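Local coordinates for protein 1-deoxy-D-xylulose 5-phosphate reductoisomerase (Zymomonas mobilis, PDB 1R0K) that catalyses the NADPH-dependent rearrangement and reduction of 1-deoxy-D-xylulose 5-phosphate to 2-C-methyl-D-erythritol 4-phosphate, an early step of isoprenoid biosynthesis that requires a divalent metal ion, at residues Pro322-Ala327 against Glu351-His356; Asn329-Ala334 against Ile377-Leu382. One frame throughout, in Å; residues are numbered along the deposited sequence.

Interaction 1 of 2, residues Pro322-Ala327 against Glu351-His356; sequences PAVMNA and EKTLDH
In the helical C-terminal part of this reductoisomerase, Val324 and Met325 of helix 321-337 meet Leu354 and Thr353 of helix 345-356 in a small apolar interface. The two helices run roughly antiparallel, their local axes 9.0 Å apart at closest approach and inclined at 143°. Leu354 does most of the reaching. Its CG lies anti to the carbonyl carbon (chi1 -78°), and from there the forked end extends across to the partner helix. One prong, CD2, fits between Val324 CG1 and Met325 CB, 3.9 Å from each, and comes down on the backbone, 3.7 Å from Met325 N. The other prong, CD1, lies against Met325 only, alongside the start of the methionine chain, 4.1 Å from Met325 CB. The valine and leucine side chains lie alongside each other, reaching opposite ways, while Thr353 adds a methyl contact, CG2 standing 4.0 Å from Val324 CG1. That methyl is anti to its own backbone N, the torsion (chi1 -53°) leaving OG1 beside the backbone N, where it hydrogen-bonds to Ile349 O one turn earlier in the same helix. The threonine thus offers carbon to helix 321-337 and keeps its polar atom within its own helix. Beyond the first carbons, the methionine chain bends at chi3 and leads away from Leu354; Met325 also touches Leu220 and Ile223 of helix 216-229, a helix that carries the predicted manganese ligand Glu221. The arrangement is an inclined antiparallel helix pair of the C-terminal helical domain, meeting through apolar atoms with no hydrogen bond between the segments.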
loop_
_atom_site.group_PDB
_atom_site.type_symbol
_atom_site.label_atom_id
_atom_site.label_comp_id
_atom_site.label_asym_id
_atom_site.label_seq_id
_atom_site.Cartn_x
_atom_site.Cartn_y
_atom_site.Cartn_z
ATOM N N PRO B 322 11.061 12.310 25.806
ATOM C CA PRO B 322 11.679 11.405 24.830
ATOM C C PRO B 322 13.210 11.473 24.849
ATOM O O PRO B 322 13.881 10.447 24.789
ATOM C CB PRO B 322 11.081 11.876 23.508
ATOM C CG PRO B 322 9.695 12.323 23.925
ATOM C CD PRO B 322 10.002 13.119 25.173
ATOM N N ALA B 323 13.762 12.680 24.936
ATOM C CA ALA B 323 15.211 12.830 24.969
ATOM C C ALA B 323 15.769 12.170 26.229
ATOM O O ALA B 323 16.806 11.503 26.187
ATOM C CB ALA B 323 15.594 14.316 24.935
ATOM N N VAL B 324 15.080 12.360 27.349
ATOM C CA VAL B 324 15.520 11.778 28.614
ATOM C C VAL B 324 15.474 10.265 28.527
ATOM O O VAL B 324 16.399 9.583 28.959
ATOM C CB VAL B 324 14.627 12.245 29.792
ATOM C CG1 VAL B 324 15.002 11.504 31.067
ATOM C CG2 VAL B 324 14.780 13.746 29.988
ATOM N N MET B 325 14.395 9.739 27.960
ATOM C CA MET B 325 14.252 8.293 27.819
ATOM C C MET B 325 15.381 7.715 26.974
ATOM O O MET B 325 15.977 6.699 27.334
ATOM C CB MET B 325 12.914 7.952 27.166
ATOM C CG MET B 325 12.668 6.461 27.025
ATOM S SD MET B 325 11.175 6.119 26.079
ATOM C CE MET B 325 11.815 6.234 24.420
ATOM N N ASN B 326 15.669 8.367 25.851
ATOM C CA ASN B 326 16.723 7.903 24.953
ATOM C C ASN B 326 18.087 7.903 25.631
ATOM O O ASN B 326 18.823 6.918 25.555
ATOM C CB ASN B 326 16.789 8.777 23.702
ATOM C CG ASN B 326 17.878 8.333 22.751
ATOM O OD1 ASN B 326 17.799 7.253 22.163
ATOM N ND2 ASN B 326 18.910 9.161 22.601
ATOM N N ALA B 327 18.427 9.005 26.290
ATOM C CA ALA B 327 19.712 9.105 26.973
ATOM C C ALA B 327 19.832 8.061 28.079
ATOM O O ALA B 327 20.860 7.404 28.207
ATOM C CB ALA B 327 19.897 10.502 27.553
ATOM N N GLU B 351 12.854 3.977 33.321
ATOM C CA GLU B 351 11.646 4.442 33.998
ATOM C C GLU B 351 11.985 5.351 35.179
ATOM O O GLU B 351 11.410 6.435 35.325
ATOM C CB GLU B 351 10.829 3.251 34.500
ATOM C CG GLU B 351 9.393 3.603 34.853
ATOM C CD GLU B 351 8.670 2.478 35.570
ATOM O OE1 GLU B 351 8.923 1.299 35.241
ATOM O OE2 GLU B 351 7.839 2.772 36.455
ATOM N N LYS B 352 12.906 4.901 36.028
ATOM C CA LYS B 352 13.317 5.676 37.198
ATOM C C LYS B 352 13.856 7.042 36.797
ATOM O O LYS B 352 13.521 8.056 37.410
ATOM C CB LYS B 352 14.383 4.924 37.998
ATOM C CG LYS B 352 13.853 3.735 38.784
ATOM C CD LYS B 352 14.971 3.044 39.554
ATOM C CE LYS B 352 14.459 1.865 40.366
ATOM N NZ LYS B 352 13.462 2.282 41.398
ATOM N N THR B 353 14.697 7.066 35.766
ATOM C CA THR B 353 15.267 8.321 35.293
ATOM C C THR B 353 14.155 9.259 34.806
ATOM O O THR B 353 14.157 10.447 35.120
ATOM C CB THR B 353 16.275 8.076 34.151
ATOM O OG1 THR B 353 17.247 7.116 34.580
ATOM C CG2 THR B 353 16.994 9.373 33.780
ATOM N N LEU B 354 13.200 8.719 34.057
ATOM C CA LEU B 354 12.093 9.518 33.543
ATOM C C LEU B 354 11.276 10.151 34.661
ATOM O O LEU B 354 10.700 11.225 34.480
ATOM C CB LEU B 354 11.171 8.667 32.669
ATOM C CG LEU B 354 11.649 8.364 31.247
ATOM C CD1 LEU B 354 10.734 7.332 30.612
ATOM C CD2 LEU B 354 11.664 9.652 30.425
ATOM N N ASP B 355 11.217 9.488 35.812
ATOM C CA ASP B 355 10.465 10.025 36.938
ATOM C C ASP B 355 11.263 11.054 37.730
ATOM O O ASP B 355 10.712 12.045 38.200
ATOM C CB ASP B 355 10.028 8.909 37.893
ATOM C CG ASP B 355 8.985 7.992 37.289
ATOM O OD1 ASP B 355 8.108 8.485 36.550
ATOM O OD2 ASP B 355 9.032 6.778 37.571
ATOM N N HIS B 356 12.564 10.822 37.859
ATOM C CA HIS B 356 13.434 11.699 38.639
ATOM C C HIS B 356 13.926 12.972 37.945
ATOM O O HIS B 356 14.060 14.017 38.585
ATOM C CB HIS B 356 14.634 10.883 39.139
ATOM C CG HIS B 356 15.524 11.622 40.090
ATOM N ND1 HIS B 356 16.338 12.664 39.695
ATOM C CD2 HIS B 356 15.737 11.461 41.417
ATOM C CE1 HIS B 356 17.013 13.110 40.739
ATOM N NE2 HIS B 356 16.667 12.398 41.796
#

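Interaction 2 of 2, residues Asn329-Ala334 against Ile377-Leu382; sequences NEIAVA and IQAAAL
Ile331 turns its beta-branch toward Ala379 and Ala380, so a single branched side chain faces two small neighbours on helix 365-385. The branch point itself takes part: Ile331 CB lies 4.0 Å from Ala379 CB, methine against methyl. Beside it, the CG2 methyl comes over the backbone between the alanines, 3.8 Å from Ala380 N and 3.9 Å from Ala380 CA, and it keeps 4.1 Å from Ala380 CB. This placement follows from the first torsion (chi1 -66°), which sets CG2 anti to the backbone N of Ile331 and swings the longer CG1 arm to the side of that N. The short branch is consequently the one pressed against the partner helix. On the alanine side, CB of Ala379 is directed at the isoleucine, and the same residue also touches Thr353 of helix 345-356. Nearest alpha carbons, those of Ile331 and Ala380, are 6.4 Å apart, a close approach that the small alanine side chains permit. No hydrogen bond or ion pair joins the two segments, which leaves van der Waals contact and the burial of hydrocarbon to hold them together here.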
loop_
_atom_site.group_PDB
_atom_site.type_symbol
_atom_site.label_atom_id
_atom_site.label_comp_id
_atom_site.label_asym_id
_atom_site.label_seq_id
_atom_site.Cartn_x
_atom_site.Cartn_y
_atom_site.Cartn_z
ATOM N N ASN B 329 18.373 5.233 28.283
ATOM C CA ASN B 329 18.494 3.912 27.676
ATOM C C ASN B 329 19.938 3.642 27.244
ATOM O O ASN B 329 20.433 2.522 27.373
ATOM C CB ASN B 329 17.551 3.791 26.474
ATOM C CG ASN B 329 17.522 2.391 25.904
ATOM O OD1 ASN B 329 17.160 1.433 26.598
ATOM N ND2 ASN B 329 17.908 2.257 24.637
ATOM N N GLU B 330 20.615 4.666 26.732
ATOM C CA GLU B 330 22.006 4.512 26.307
ATOM C C GLU B 330 22.858 4.022 27.476
ATOM O O GLU B 330 23.651 3.094 27.335
ATOM C CB GLU B 330 22.566 5.846 25.799
ATOM C CG GLU B 330 22.000 6.298 24.464
ATOM C CD GLU B 330 22.670 5.625 23.275
ATOM O OE1 GLU B 330 23.422 4.643 23.469
ATOM O OE2 GLU B 330 22.435 6.080 22.135
ATOM N N ILE B 331 22.682 4.661 28.629
ATOM C CA ILE B 331 23.417 4.317 29.839
ATOM C C ILE B 331 23.035 2.933 30.342
ATOM O O ILE B 331 23.902 2.118 30.648
ATOM C CB ILE B 331 23.134 5.348 30.967
ATOM C CG1 ILE B 331 23.692 6.712 30.569
ATOM C CG2 ILE B 331 23.753 4.889 32.280
ATOM C CD1 ILE B 331 25.204 6.737 30.474
ATOM N N ALA B 332 21.734 2.676 30.426
ATOM C CA ALA B 332 21.240 1.398 30.914
ATOM C C ALA B 332 21.722 0.228 30.061
ATOM O O ALA B 332 22.165 -0.787 30.592
ATOM C CB ALA B 332 19.717 1.417 30.973
ATOM N N VAL B 333 21.628 0.367 28.740
ATOM C CA VAL B 333 22.075 -0.693 27.839
ATOM C C VAL B 333 23.568 -0.966 28.040
ATOM O O VAL B 333 23.988 -2.115 28.168
ATOM C CB VAL B 333 21.800 -0.313 26.359
ATOM C CG1 VAL B 333 22.482 -1.292 25.421
ATOM C CG2 VAL B 333 20.298 -0.306 26.101
ATOM N N ALA B 334 24.368 0.097 28.082
ATOM C CA ALA B 334 25.807 -0.044 28.279
ATOM C C ALA B 334 26.099 -0.745 29.606
ATOM O O ALA B 334 27.011 -1.568 29.694
ATOM C CB ALA B 334 26.479 1.331 28.246
ATOM N N ILE B 377 23.866 11.292 33.225
ATOM C CA ILE B 377 24.453 11.333 34.555
ATOM C C ILE B 377 23.462 10.839 35.611
ATOM O O ILE B 377 23.828 10.077 36.503
ATOM C CB ILE B 377 24.919 12.762 34.890
ATOM C CG1 ILE B 377 26.113 13.122 34.003
ATOM C CG2 ILE B 377 25.282 12.871 36.365
ATOM C CD1 ILE B 377 26.585 14.546 34.154
ATOM N N GLN B 378 22.209 11.266 35.500
ATOM C CA GLN B 378 21.165 10.857 36.441
ATOM C C GLN B 378 20.882 9.355 36.346
ATOM O O GLN B 378 20.691 8.680 37.361
ATOM C CB GLN B 378 19.883 11.632 36.153
ATOM C CG GLN B 378 20.027 13.129 36.311
ATOM C CD GLN B 378 19.736 13.581 37.716
ATOM O OE1 GLN B 378 20.322 13.077 38.682
ATOM N NE2 GLN B 378 18.819 14.536 37.849
ATOM N N ALA B 379 20.846 8.839 35.122
ATOM C CA ALA B 379 20.596 7.422 34.904
ATOM C C ALA B 379 21.717 6.606 35.539
ATOM O O ALA B 379 21.461 5.615 36.231
ATOM C CB ALA B 379 20.509 7.126 33.403
ATOM N N ALA B 380 22.957 7.026 35.302
ATOM C CA ALA B 380 24.120 6.334 35.849
ATOM C C ALA B 380 24.054 6.299 37.371
ATOM O O ALA B 380 24.359 5.276 37.989
ATOM C CB ALA B 380 25.406 7.022 35.398
ATOM N N ALA B 381 23.659 7.420 37.970
ATOM C CA ALA B 381 23.553 7.514 39.422
ATOM C C ALA B 381 22.515 6.520 39.917
ATOM O O ALA B 381 22.732 5.841 40.917
ATOM C CB ALA B 381 23.162 8.927 39.832
ATOM N N LEU B 382 21.390 6.440 39.211
ATOM C CA LEU B 382 20.310 5.524 39.568
ATOM C C LEU B 382 20.715 4.071 39.329
ATOM O O LEU B 382 20.391 3.185 40.122
ATOM C CB LEU B 382 19.057 5.847 38.749
ATOM C CG LEU B 382 18.388 7.190 39.055
ATOM C CD1 LEU B 382 17.414 7.561 37.948
ATOM C CD2 LEU B 382 17.674 7.103 40.398
#

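How the interactions relate
Helix 321-337 is the element common to both contacts: its earlier turns serve interaction 1 and its later turns interaction 2. Their centres lie about 9 Å apart, and their segments alternate along the chain, in the order 322-327, 329-334, 351-356, 377-382. Helices 345-356 and 365-385, consecutive in sequence, thus both pack on the same long helix and also touch each other, with Thr353 OG1 3.4 Å from Ala379 CA and equally close to Leu382 CD1. Each of the three helices therefore touches the other two in the C-terminal part of the enzyme. Interaction 1 is the nearer to the predicted substrate and metal residues; interaction 2 lies away from the annotated sites.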